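Local coordinates for protein toll-like receptor 13 (Mus musculus, PDB 4Z0C) that recognises bacterial 23S ribosomal RNA through its leucine-rich-repeat ectodomain and signals by way of MYD88 and TRAF6 to activate NF-kappa-B and inflammatory cytokine secretion, at residues Gln96-Asn99 and Asn100-Gly104; Val220-Lys223 and Thr224-Gln227; Asn289-Ala293 and Glu294-Gln298; Val413-Arg417 and Tyr418-Gln422; Gln540-Pro543 and Ser544-Gln548. One frame throughout, in Å; residues are numbered along the deposited sequence.

Contact 1. Residues Gln96-Asn99 and Asn100-Gly104; sequences QSVN and NSFEG. With NAG (2-acetamido-2-deoxy-beta-D-glucopyranose), chain L.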
# COMPACT_ATOMS: atom_id res chain seq x y z
N GLN A 96 -6.69 41.06 -18.18
CA GLN A 96 -5.57 42.01 -18.15
C GLN A 96 -5.93 43.41 -17.68
O GLN A 96 -5.09 44.12 -17.14
CB GLN A 96 -4.87 42.11 -19.51
CG GLN A 96 -4.20 40.83 -19.96
CD GLN A 96 -3.64 40.94 -21.36
OE1 GLN A 96 -2.80 41.80 -21.64
NE2 GLN A 96 -4.07 40.04 -22.24
N SER A 97 -7.17 43.82 -17.91
CA SER A 97 -7.63 45.10 -17.40
C SER A 97 -9.07 44.90 -16.99
O SER A 97 -9.76 44.05 -17.55
CB SER A 97 -7.50 46.19 -18.45
OG SER A 97 -7.97 45.76 -19.71
N VAL A 98 -9.52 45.67 -16.01
CA VAL A 98 -10.89 45.53 -15.53
C VAL A 98 -11.74 46.74 -15.93
O VAL A 98 -11.45 47.87 -15.58
CB VAL A 98 -10.92 45.30 -14.01
CG1 VAL A 98 -12.33 45.07 -13.54
CG2 VAL A 98 -10.05 44.11 -13.65
N ASN A 99 -12.80 46.46 -16.68
CA ASN A 99 -13.67 47.50 -17.20
C ASN A 99 -14.94 47.59 -16.37
O ASN A 99 -15.05 46.96 -15.32
CB ASN A 99 -13.99 47.20 -18.66
CG ASN A 99 -12.74 46.98 -19.49
OD1 ASN A 99 -11.71 47.62 -19.27
ND2 ASN A 99 -12.81 46.03 -20.43
N ASN A 100 -15.89 48.39 -16.83
CA ASN A 100 -17.12 48.65 -16.09
C ASN A 100 -18.19 47.56 -16.30
O ASN A 100 -19.31 47.85 -16.74
CB ASN A 100 -17.63 50.01 -16.53
CG ASN A 100 -16.59 51.09 -16.34
OD1 ASN A 100 -16.21 51.40 -15.21
ND2 ASN A 100 -16.07 51.61 -17.44
N SER A 101 -17.83 46.32 -15.99
CA SER A 101 -18.71 45.16 -16.21
C SER A 101 -19.62 44.73 -15.05
O SER A 101 -20.36 43.76 -15.17
CB SER A 101 -17.84 43.97 -16.63
OG SER A 101 -16.79 44.38 -17.49
N PHE A 102 -19.63 45.49 -13.97
CA PHE A 102 -20.28 45.08 -12.71
C PHE A 102 -21.66 45.61 -12.34
O PHE A 102 -22.07 45.49 -11.18
CB PHE A 102 -19.29 45.30 -11.56
CG PHE A 102 -17.97 44.64 -11.80
CD1 PHE A 102 -17.82 43.27 -11.62
CD2 PHE A 102 -16.91 45.36 -12.32
CE1 PHE A 102 -16.62 42.65 -11.87
CE2 PHE A 102 -15.70 44.74 -12.58
CZ PHE A 102 -15.56 43.38 -12.35
N GLU A 103 -22.39 46.20 -13.29
CA GLU A 103 -23.73 46.69 -12.97
C GLU A 103 -24.67 45.54 -12.59
O GLU A 103 -24.67 44.48 -13.21
CB GLU A 103 -24.31 47.51 -14.13
CG GLU A 103 -25.30 48.60 -13.69
CD GLU A 103 -24.62 49.87 -13.13
OE1 GLU A 103 -23.56 50.28 -13.65
OE2 GLU A 103 -25.17 50.46 -12.17
N GLY A 104 -25.46 45.76 -11.54
CA GLY A 104 -26.40 44.79 -11.05
C GLY A 104 -25.95 44.03 -9.82
O GLY A 104 -26.75 43.40 -9.13
C1 NAG L . -11.53 45.80 -21.06
C2 NAG L . -11.45 44.29 -21.35
C3 NAG L . -10.27 43.92 -22.24
C4 NAG L . -10.09 44.88 -23.42
C5 NAG L . -10.23 46.34 -22.96
C6 NAG L . -10.18 47.31 -24.14
C7 NAG L . -12.29 42.66 -19.76
C8 NAG L . -11.85 41.58 -18.82
N2 NAG L . -11.36 43.54 -20.11
O3 NAG L . -10.48 42.62 -22.74
O4 NAG L . -8.81 44.68 -23.97
O5 NAG L . -11.44 46.52 -22.26
O6 NAG L . -11.42 47.34 -24.83
O7 NAG L . -13.45 42.70 -20.15
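Val98 and Phe102 meet at about a right angle, with the valine methyl CG1 set against the rim of the phenyl ring close to its plane. Val98 CG1 lies 3.5 Å from Phe102 CE2 and 3.8 Å from Phe102 CZ, a purely apolar contact of a branched side chain with a ring edge. The methyl gets there because it stands anti to the valine's backbone N (chi1 -176°). Four residues apart, the two can touch because the chain folds tightly between them: Asn100 is the centre of an inverse gamma turn, whose weak bond runs from Ser101 N to Asn99 O over 2.9 Å. Phe102 falls at the phenylalanine position of the leucine-rich-repeat consensus, in the third repeat of the ectodomain, where a large flat ring suits the buried layer.

The side chain of Asn99 leads away from this turn. Asn99 ND2 is joined to NAG C1 by a covalent bond of 1.4 Å, the mark of N-glycosylation, and the sugar doubles back along the chain so that its N2 donates to Ser97 O at 3.1 Å. Further bonds to Ile74 N and Trp72 O tie the sugar to the preceding repeat, and Ser101 OG bonds Ile74 O there too. On the other flank, strand 97-98 runs parallel to strand 120-121, with Val98 bonded through its backbone to His120 and His122.

Contact 2. Residues Val220-Lys223 and Thr224-Gln227; sequences VYLK and TLPQ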
# COMPACT_ATOMS: atom_id res chain seq x y z
N VAL A 220 9.60 55.39 6.36
CA VAL A 220 8.47 54.75 7.01
C VAL A 220 7.62 55.74 7.79
O VAL A 220 8.13 56.50 8.60
CB VAL A 220 8.93 53.69 8.02
CG1 VAL A 220 7.73 52.99 8.62
CG2 VAL A 220 9.87 52.68 7.36
N TYR A 221 6.31 55.74 7.55
CA TYR A 221 5.44 56.65 8.28
C TYR A 221 4.07 56.03 8.50
O TYR A 221 3.30 55.87 7.55
CB TYR A 221 5.29 57.98 7.53
CG TYR A 221 4.54 59.03 8.31
CD1 TYR A 221 5.20 59.85 9.23
CD2 TYR A 221 3.17 59.23 8.13
CE1 TYR A 221 4.53 60.82 9.95
CE2 TYR A 221 2.48 60.20 8.85
CZ TYR A 221 3.17 61.00 9.76
OH TYR A 221 2.50 61.96 10.47
N LEU A 222 3.75 55.77 9.76
CA LEU A 222 2.56 54.99 10.09
C LEU A 222 1.59 55.69 11.08
O LEU A 222 0.64 55.06 11.54
CB LEU A 222 2.96 53.62 10.65
CG LEU A 222 3.89 52.71 9.82
CD1 LEU A 222 4.21 51.45 10.60
CD2 LEU A 222 3.30 52.36 8.46
N LYS A 223 1.87 56.96 11.41
CA LYS A 223 1.00 57.77 12.30
C LYS A 223 -0.45 57.71 11.89
O LYS A 223 -1.37 57.59 12.72
CB LYS A 223 1.45 59.24 12.25
CG LYS A 223 0.32 60.25 12.46
CD LYS A 223 0.25 60.76 13.89
CE LYS A 223 -0.07 62.25 13.92
NZ LYS A 223 0.79 63.00 14.87
N THR A 224 -0.64 57.74 10.59
CA THR A 224 -1.94 57.75 9.97
C THR A 224 -2.72 56.42 10.12
O THR A 224 -3.88 56.32 9.67
CB THR A 224 -1.74 58.13 8.50
OG1 THR A 224 -2.85 58.91 8.05
CG2 THR A 224 -1.64 56.91 7.66
N LEU A 225 -2.11 55.40 10.73
CA LEU A 225 -2.81 54.15 11.06
C LEU A 225 -2.90 53.95 12.58
O LEU A 225 -2.20 53.10 13.14
CB LEU A 225 -2.12 52.94 10.43
CG LEU A 225 -1.52 53.06 9.03
CD1 LEU A 225 -0.90 51.72 8.64
CD2 LEU A 225 -2.55 53.47 8.02
N PRO A 226 -3.75 54.75 13.24
CA PRO A 226 -3.76 54.80 14.71
C PRO A 226 -4.37 53.57 15.37
O PRO A 226 -4.15 53.36 16.56
CB PRO A 226 -4.62 56.04 15.00
CG PRO A 226 -5.55 56.13 13.83
CD PRO A 226 -4.76 55.65 12.64
N GLN A 227 -5.15 52.79 14.61
CA GLN A 227 -5.80 51.60 15.15
C GLN A 227 -5.03 50.29 14.87
O GLN A 227 -5.52 49.20 15.18
CB GLN A 227 -7.21 51.49 14.58
CG GLN A 227 -8.22 52.39 15.26
CD GLN A 227 -8.16 52.28 16.76
OE1 GLN A 227 -7.55 53.11 17.43
NE2 GLN A 227 -8.81 51.26 17.31
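Leu225 folds back toward Leu222 round a type I beta turn that starts at Leu222. Taken outward from the backbone, Leu225 CB lies 3.7 Å from Leu222 O and Leu225 CG 3.9 Å from the same oxygen, so the root of the side chain covers the turn's carbonyl. CG is anti to its own carbonyl carbon (chi1 -38°), and beyond it the branch divides: Leu225 CD1 reaches 4.3 Å to Leu222 CD2, while Leu225 CD2 rests 3.6 Å from Thr224 CG2. Outside the turn, Leu225 also packs on Leu201 of the preceding turn of the solenoid. The closing bond is Leu225 N to Leu222 O, 2.9 Å long with an N-H...O angle of 161°.

Across the backbone from the leucines, the Tyr221 ring presents one face, near its rim, to Lys223 N, and its plane meets the ring of His247 at about 60°. Lysine suits the exposed second place of the turn. Pro226, also exposed, has no N-H to satisfy. Residue chemistry is thus sorted by side: two leucines share the buried interior that gives leucine-rich repeats their name, whereas charge and proline face outward, and the turn rests on one good backbone bond together with apolar contact.

Contact 3. Residues Asn289-Ala293 and Glu294-Gln298; sequences NVTNA and EGIKQ. With NAG (2-acetamido-2-deoxy-beta-D-glucopyranose), chain O.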
# COMPACT_ATOMS: atom_id res chain seq x y z
N ASN A 289 16.46 32.49 11.85
CA ASN A 289 17.83 32.81 12.18
C ASN A 289 17.97 34.28 12.53
O ASN A 289 18.91 34.98 12.15
CB ASN A 289 18.74 32.44 11.01
CG ASN A 289 20.19 32.58 11.33
OD1 ASN A 289 20.64 32.31 12.45
ND2 ASN A 289 20.94 33.04 10.34
N VAL A 290 17.00 34.72 13.31
CA VAL A 290 16.89 36.11 13.67
C VAL A 290 17.58 36.31 15.04
O VAL A 290 18.00 37.40 15.38
CB VAL A 290 15.39 36.51 13.61
CG1 VAL A 290 14.88 36.98 14.95
CG2 VAL A 290 15.18 37.57 12.55
N THR A 291 17.75 35.23 15.80
CA THR A 291 18.33 35.30 17.14
C THR A 291 19.00 33.99 17.57
O THR A 291 18.88 32.97 16.91
CB THR A 291 17.25 35.66 18.18
OG1 THR A 291 17.87 35.95 19.44
CG2 THR A 291 16.30 34.49 18.37
N ASN A 292 19.72 34.04 18.68
CA ASN A 292 20.18 32.84 19.37
C ASN A 292 19.66 32.80 20.80
O ASN A 292 18.82 33.62 21.17
CB ASN A 292 21.71 32.64 19.28
CG ASN A 292 22.53 33.80 19.86
OD1 ASN A 292 22.06 34.60 20.68
ND2 ASN A 292 23.79 33.85 19.45
N ALA A 293 20.14 31.86 21.61
CA ALA A 293 19.59 31.68 22.96
C ALA A 293 19.74 32.93 23.80
O ALA A 293 18.85 33.29 24.58
CB ALA A 293 20.25 30.53 23.66
N GLU A 294 20.89 33.60 23.65
CA GLU A 294 21.20 34.73 24.51
C GLU A 294 20.34 35.94 24.14
O GLU A 294 19.89 36.68 25.01
CB GLU A 294 22.70 35.04 24.44
CG GLU A 294 23.01 36.47 24.08
CD GLU A 294 23.66 37.18 25.23
OE1 GLU A 294 23.62 36.64 26.36
OE2 GLU A 294 24.19 38.29 25.01
N GLY A 295 20.06 36.09 22.85
CA GLY A 295 19.15 37.13 22.40
C GLY A 295 17.73 36.95 22.93
O GLY A 295 17.02 37.91 23.13
N ILE A 296 17.32 35.70 23.13
CA ILE A 296 16.03 35.41 23.75
C ILE A 296 15.98 36.01 25.15
O ILE A 296 14.95 36.52 25.58
CB ILE A 296 15.75 33.88 23.82
CG1 ILE A 296 15.56 33.29 22.43
CG2 ILE A 296 14.52 33.56 24.67
CD1 ILE A 296 15.51 31.77 22.43
N LYS A 297 17.10 35.95 25.86
CA LYS A 297 17.22 36.51 27.21
C LYS A 297 17.04 38.03 27.18
O LYS A 297 16.41 38.61 28.07
CB LYS A 297 18.57 36.15 27.84
CG LYS A 297 18.65 34.77 28.48
CD LYS A 297 20.09 34.37 28.74
CE LYS A 297 20.19 33.03 29.49
NZ LYS A 297 21.60 32.57 29.69
N GLN A 298 17.59 38.67 26.16
CA GLN A 298 17.44 40.11 26.04
C GLN A 298 16.00 40.48 25.73
O GLN A 298 15.42 41.34 26.40
CB GLN A 298 18.36 40.65 24.94
CG GLN A 298 19.81 40.20 25.08
CD GLN A 298 20.72 40.88 24.09
OE1 GLN A 298 21.39 40.23 23.29
NE2 GLN A 298 20.75 42.22 24.14
C1 NAG O . 23.51 32.49 11.61
C2 NAG O . 23.79 32.07 10.19
C3 NAG O . 25.30 32.18 10.05
C4 NAG O . 25.72 33.64 10.35
C5 NAG O . 24.91 34.31 11.48
C6 NAG O . 24.88 35.83 11.38
C7 NAG O . 22.69 30.39 8.79
C8 NAG O . 21.99 29.08 8.78
N2 NAG O . 23.25 30.74 9.94
O3 NAG O . 25.68 31.76 8.76
O4 NAG O . 27.10 33.66 10.69
O5 NAG O . 23.55 33.89 11.56
O6 NAG O . 24.06 36.33 12.42
O7 NAG O . 22.74 31.07 7.78
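An N-cap starts helix 293-302 in the eleventh leucine-rich repeat, and Asn292 supplies it. Asn292 OD1 accepts weakly from Gly295 N and from Glu294 N, each 3.3 Å away; the first bond is the straighter, with an N-H...O angle of 160° against 126°. The amide can turn back over the helix start because CG sits between the backbone N and the carbonyl carbon (chi1 59°). Asparagine is apt here, being short enough to bring an acceptor back to N-H groups that the first helical turn cannot itself satisfy.

Asn292 O takes Ile296 N at 3.2 Å, and Thr291 OG1 donates to it at 3.1 Å, on a lone pair. Thr291 OG1 also lies 3.4 Å from Gly295 CA, so close an approach that a residue without a side chain fits well there. Ile296 lays its CG1 3.5 Å from Asn292 O and packs on Leu310, while Lys297 makes a salt bridge to Asp321. Upstream, Asn289 ND2 donates to NAG (chain O) O5 at 3.0 Å. Two oxygens of one asparagine thus receive three helical N-H groups; their partial negative charge would be expected to sit favourably at the positive end of the helix dipole.

Contact 4. Residues Val413-Arg417 and Tyr418-Gln422; sequences VTIDR and YSFTQ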
# COMPACT_ATOMS: atom_id res chain seq x y z
N VAL A 413 9.26 3.34 17.73
CA VAL A 413 9.53 1.97 17.40
C VAL A 413 8.78 1.09 18.39
O VAL A 413 8.46 -0.05 18.10
CB VAL A 413 11.06 1.79 17.45
CG1 VAL A 413 11.50 0.90 18.61
CG2 VAL A 413 11.59 1.38 16.10
N THR A 414 8.46 1.64 19.56
CA THR A 414 7.74 0.86 20.56
C THR A 414 7.10 1.77 21.61
O THR A 414 7.61 2.85 21.93
CB THR A 414 8.69 -0.17 21.22
OG1 THR A 414 7.94 -1.16 21.95
CG2 THR A 414 9.68 0.52 22.14
N ILE A 415 5.95 1.35 22.12
CA ILE A 415 5.30 1.98 23.27
C ILE A 415 4.72 0.86 24.13
O ILE A 415 4.52 -0.26 23.66
CB ILE A 415 4.15 2.94 22.83
CG1 ILE A 415 3.28 2.29 21.74
CG2 ILE A 415 4.70 4.24 22.31
CD1 ILE A 415 2.02 3.07 21.41
N ASP A 416 4.45 1.15 25.40
CA ASP A 416 3.76 0.17 26.23
C ASP A 416 2.89 0.81 27.31
O ASP A 416 2.68 2.03 27.31
CB ASP A 416 4.75 -0.82 26.86
CG ASP A 416 5.85 -0.14 27.66
OD1 ASP A 416 5.57 0.89 28.33
OD2 ASP A 416 7.00 -0.63 27.62
N ARG A 417 2.48 -0.00 28.28
CA ARG A 417 1.53 0.40 29.31
C ARG A 417 2.08 1.51 30.19
O ARG A 417 1.32 2.18 30.90
CB ARG A 417 1.14 -0.79 30.19
CG ARG A 417 2.27 -1.19 31.13
CD ARG A 417 1.89 -2.26 32.13
NE ARG A 417 2.88 -3.33 32.09
CZ ARG A 417 2.65 -4.60 32.40
NH1 ARG A 417 1.43 -4.98 32.76
NH2 ARG A 417 3.63 -5.49 32.33
N TYR A 418 3.39 1.73 30.13
CA TYR A 418 4.03 2.73 30.99
C TYR A 418 4.29 4.02 30.24
O TYR A 418 4.86 4.95 30.79
CB TYR A 418 5.36 2.21 31.55
CG TYR A 418 5.25 0.91 32.32
CD1 TYR A 418 4.48 0.82 33.49
CD2 TYR A 418 5.97 -0.21 31.92
CE1 TYR A 418 4.39 -0.36 34.20
CE2 TYR A 418 5.89 -1.40 32.62
CZ TYR A 418 5.10 -1.47 33.76
OH TYR A 418 5.04 -2.65 34.46
N SER A 419 3.84 4.09 29.00
CA SER A 419 4.20 5.21 28.13
C SER A 419 3.35 6.46 28.37
O SER A 419 3.81 7.56 28.08
CB SER A 419 4.10 4.79 26.66
OG SER A 419 4.98 3.73 26.34
N PHE A 420 2.13 6.30 28.88
CA PHE A 420 1.19 7.43 29.01
C PHE A 420 0.53 7.61 30.39
O PHE A 420 -0.61 8.07 30.48
CB PHE A 420 0.08 7.35 27.95
CG PHE A 420 0.61 7.21 26.56
CD1 PHE A 420 1.15 8.30 25.89
CD2 PHE A 420 0.59 5.98 25.92
CE1 PHE A 420 1.66 8.16 24.62
CE2 PHE A 420 1.09 5.83 24.64
CZ PHE A 420 1.63 6.91 23.99
N THR A 421 1.25 7.29 31.44
CA THR A 421 0.72 7.36 32.80
C THR A 421 0.51 8.80 33.28
O THR A 421 -0.28 9.06 34.18
CB THR A 421 1.66 6.62 33.75
OG1 THR A 421 1.82 5.28 33.28
CG2 THR A 421 1.12 6.60 35.18
N GLN A 422 1.23 9.73 32.67
CA GLN A 422 1.23 11.11 33.14
C GLN A 422 0.16 12.01 32.49
O GLN A 422 0.12 13.22 32.76
CB GLN A 422 2.62 11.70 32.92
CG GLN A 422 3.71 10.85 33.52
CD GLN A 422 3.58 10.77 35.02
OE1 GLN A 422 3.68 11.79 35.70
NE2 GLN A 422 3.35 9.57 35.54
O HOH W 1 0.37 4.22 29.24
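Arg417 lies alongside Tyr418, both side chains pointing the same way, with its aliphatic part over one face of the phenol ring. Arg417 CG stands 3.6 Å from the centroid of the Tyr418 ring and 3° off the ring normal, a CH-pi contact; Arg417 CD follows over the same face, 3.7 Å from Tyr418 CZ. Arg417 CG is flanked by its own backbone N and carbonyl carbon (chi1 73°), and a bend at chi3 leaves the guanidinium tilted 40° from the ring plane. Long, flexible arginine and flat tyrosine suit this exposed stretch of the loop.

At the root of the pair, Asp416 forms an Asx turn: OD1 accepts Tyr418 N at 2.9 Å, from the anti side and somewhat out of the carboxylate plane. That turn overlaps a type I beta turn closed by Ser419 N and Asp416 O at 2.9 Å, in the outer loop of the sixteenth leucine-rich repeat. Ser419 turns its hydroxyl back, OG accepting Asp416 N at 2.8 Å almost straight. A water bridges Arg417 O and Phe420 N. Ile415 CD1 comes to the edge of the Phe420 ring, 4.3 Å from CE2. Val413 touches Trp411 of the second subunit.

Contact 5. Residues Gln540-Pro543 and Ser544-Gln548; sequences QVVP and SNFFQ. With nucleotides of chain D.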
# COMPACT_ATOMS: atom_id res chain seq x y z
N GLN A 540 -12.35 -9.66 -0.04
CA GLN A 540 -12.77 -10.94 -0.62
C GLN A 540 -14.01 -11.53 0.04
O GLN A 540 -15.07 -10.89 0.04
CB GLN A 540 -11.62 -11.96 -0.68
CG GLN A 540 -10.68 -11.67 -1.83
CD GLN A 540 -9.40 -12.46 -1.78
OE1 GLN A 540 -9.42 -13.69 -1.79
NE2 GLN A 540 -8.28 -11.75 -1.73
N VAL A 541 -13.91 -12.75 0.55
CA VAL A 541 -15.11 -13.40 1.06
C VAL A 541 -15.47 -12.83 2.41
O VAL A 541 -14.78 -13.10 3.39
CB VAL A 541 -14.98 -14.94 1.17
CG1 VAL A 541 -16.37 -15.60 1.32
CG2 VAL A 541 -14.22 -15.52 -0.02
N VAL A 542 -16.50 -12.00 2.48
CA VAL A 542 -16.90 -11.45 3.77
C VAL A 542 -17.53 -12.54 4.63
O VAL A 542 -18.47 -13.17 4.21
CB VAL A 542 -17.86 -10.25 3.62
CG1 VAL A 542 -18.31 -9.79 4.98
CG2 VAL A 542 -17.18 -9.10 2.85
N PRO A 543 -17.00 -12.77 5.85
CA PRO A 543 -17.59 -13.77 6.75
C PRO A 543 -19.08 -13.55 6.91
O PRO A 543 -19.53 -12.40 6.87
CB PRO A 543 -16.86 -13.52 8.08
CG PRO A 543 -15.53 -13.01 7.66
CD PRO A 543 -15.80 -12.15 6.44
N SER A 544 -19.84 -14.62 7.11
CA SER A 544 -21.29 -14.55 7.04
C SER A 544 -21.89 -13.77 8.21
O SER A 544 -22.99 -13.25 8.11
CB SER A 544 -21.92 -15.95 6.94
OG SER A 544 -21.86 -16.61 8.19
N ASN A 545 -21.15 -13.70 9.32
CA ASN A 545 -21.61 -12.94 10.48
C ASN A 545 -20.68 -11.75 10.76
O ASN A 545 -20.54 -11.28 11.91
CB ASN A 545 -21.65 -13.84 11.71
CG ASN A 545 -20.30 -14.44 12.03
OD1 ASN A 545 -19.42 -14.50 11.17
ND2 ASN A 545 -20.11 -14.85 13.29
N PHE A 546 -20.05 -11.25 9.70
CA PHE A 546 -19.03 -10.23 9.87
C PHE A 546 -19.53 -8.97 10.57
O PHE A 546 -18.76 -8.34 11.31
CB PHE A 546 -18.42 -9.89 8.52
CG PHE A 546 -17.08 -9.20 8.62
CD1 PHE A 546 -16.00 -9.84 9.20
CD2 PHE A 546 -16.91 -7.91 8.12
CE1 PHE A 546 -14.78 -9.22 9.28
CE2 PHE A 546 -15.69 -7.28 8.19
CZ PHE A 546 -14.62 -7.93 8.78
N PHE A 547 -20.80 -8.62 10.36
CA PHE A 547 -21.34 -7.33 10.87
C PHE A 547 -22.26 -7.42 12.09
O PHE A 547 -22.89 -6.43 12.47
CB PHE A 547 -22.02 -6.55 9.74
CG PHE A 547 -21.08 -6.18 8.64
CD1 PHE A 547 -20.03 -5.29 8.89
CD2 PHE A 547 -21.20 -6.74 7.39
CE1 PHE A 547 -19.14 -4.96 7.89
CE2 PHE A 547 -20.31 -6.41 6.38
CZ PHE A 547 -19.28 -5.51 6.63
N GLN A 548 -22.31 -8.59 12.69
CA GLN A 548 -23.05 -8.86 13.92
C GLN A 548 -22.73 -7.80 14.99
O GLN A 548 -21.57 -7.46 15.23
CB GLN A 548 -22.65 -10.25 14.43
CG GLN A 548 -23.52 -10.87 15.51
CD GLN A 548 -24.80 -11.47 14.98
OE1 GLN A 548 -25.06 -11.46 13.77
NE2 GLN A 548 -25.62 -12.02 15.88
P C D 10 -12.19 -19.48 -6.60
OP1 C D 10 -12.07 -20.87 -6.11
OP2 C D 10 -13.16 -19.16 -7.68
O5' C D 10 -12.50 -18.56 -5.34
C5' C D 10 -11.64 -18.59 -4.21
C4' C D 10 -12.41 -18.90 -2.95
O4' C D 10 -13.34 -17.81 -2.69
C3' C D 10 -13.24 -20.18 -2.98
O3' C D 10 -13.19 -20.82 -1.71
C2' C D 10 -14.65 -19.67 -3.25
O2' C D 10 -15.67 -20.50 -2.73
C1' C D 10 -14.64 -18.32 -2.53
N1 C D 10 -15.60 -17.37 -3.08
C2 C D 10 -16.78 -17.10 -2.37
O2 C D 10 -16.99 -17.64 -1.28
N3 C D 10 -17.68 -16.25 -2.90
C4 C D 10 -17.46 -15.68 -4.08
N4 C D 10 -18.40 -14.85 -4.54
C5 C D 10 -16.27 -15.94 -4.83
C6 C D 10 -15.37 -16.78 -4.30
P C D 11 -12.67 -22.34 -1.57
OP1 C D 11 -13.28 -23.11 -2.68
OP2 C D 11 -12.92 -22.74 -0.16
O5' C D 11 -11.09 -22.28 -1.84
C5' C D 11 -10.20 -21.70 -0.89
C4' C D 11 -8.76 -21.75 -1.37
O4' C D 11 -8.62 -20.97 -2.59
C3' C D 11 -7.70 -21.16 -0.44
O3' C D 11 -7.30 -22.05 0.59
C2' C D 11 -6.55 -20.84 -1.39
O2' C D 11 -5.79 -22.00 -1.67
C1' C D 11 -7.31 -20.44 -2.66
N1 C D 11 -7.36 -18.97 -2.85
C2 C D 11 -6.25 -18.44 -3.49
O2 C D 11 -5.35 -19.21 -3.83
N3 C D 11 -6.18 -17.11 -3.73
C4 C D 11 -7.17 -16.32 -3.34
N4 C D 11 -7.03 -15.01 -3.62
C5 C D 11 -8.32 -16.83 -2.67
C6 C D 11 -8.38 -18.16 -2.44
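Val542 pushes its CG1 methyl into the angle between two phenylalanines, 3.5 Å from Phe546 CB and 4.2 Å from Phe547 CE2. A compact branched residue fits this corner, crossing Phe546 at about a right angle. Pro543 fills the adjoining hollow: lying side by side with Phe546, it sets both CG and CD 3.6 Å from Phe546 CD1, its rigid ring a low bump beside the phenyl. The two aromatics also fit each other, the CD2 rim of Phe546 resting 3.6 Å above one face of the Phe547 ring, toward its margin. Phe546 reaches the proline with CG anti to its own backbone N (chi1 -161°), while a type I turn, closed by Phe546 N and Pro543 O at 3.1 Å, brings the two together.

A few residues back the chain meets RNA. Gln540 OE1 accepts from N4 of C11 of chain D at 3.3 Å, and Val541 CG1 makes van der Waals contact with O2 of C10 of chain D at 3.4 Å. Phe546 continues edge-to-face onto Phe521 of the preceding loop, and Pro543 packs on Tyr510. On the far side strand 540-541 pairs in parallel with strand 564-566, itself followed by strand 592-594.

All five contacts are local, each between adjoining segments of the leucine-rich-repeat solenoid: four at turns or loops, contact 3 at the start of a helix. They follow in order along the curved ectodomain without touching. The centres of contacts 2 and 3 are about 29 Å apart; those of contacts 2 and 5, on opposite sides of the chain's centre, about 70 Å. Contact 5 alone among them meets the bound RNA. Contact 4 has its nearest atom about 15 Å from the RNA, contact 1 about 16 Å, contact 3 about 26 Å and contact 2 about 30 Å. Sugars accompany contacts 1 and 3 instead. Contact 4, about 34 Å from contact 5 between centres, adjoins the second subunit.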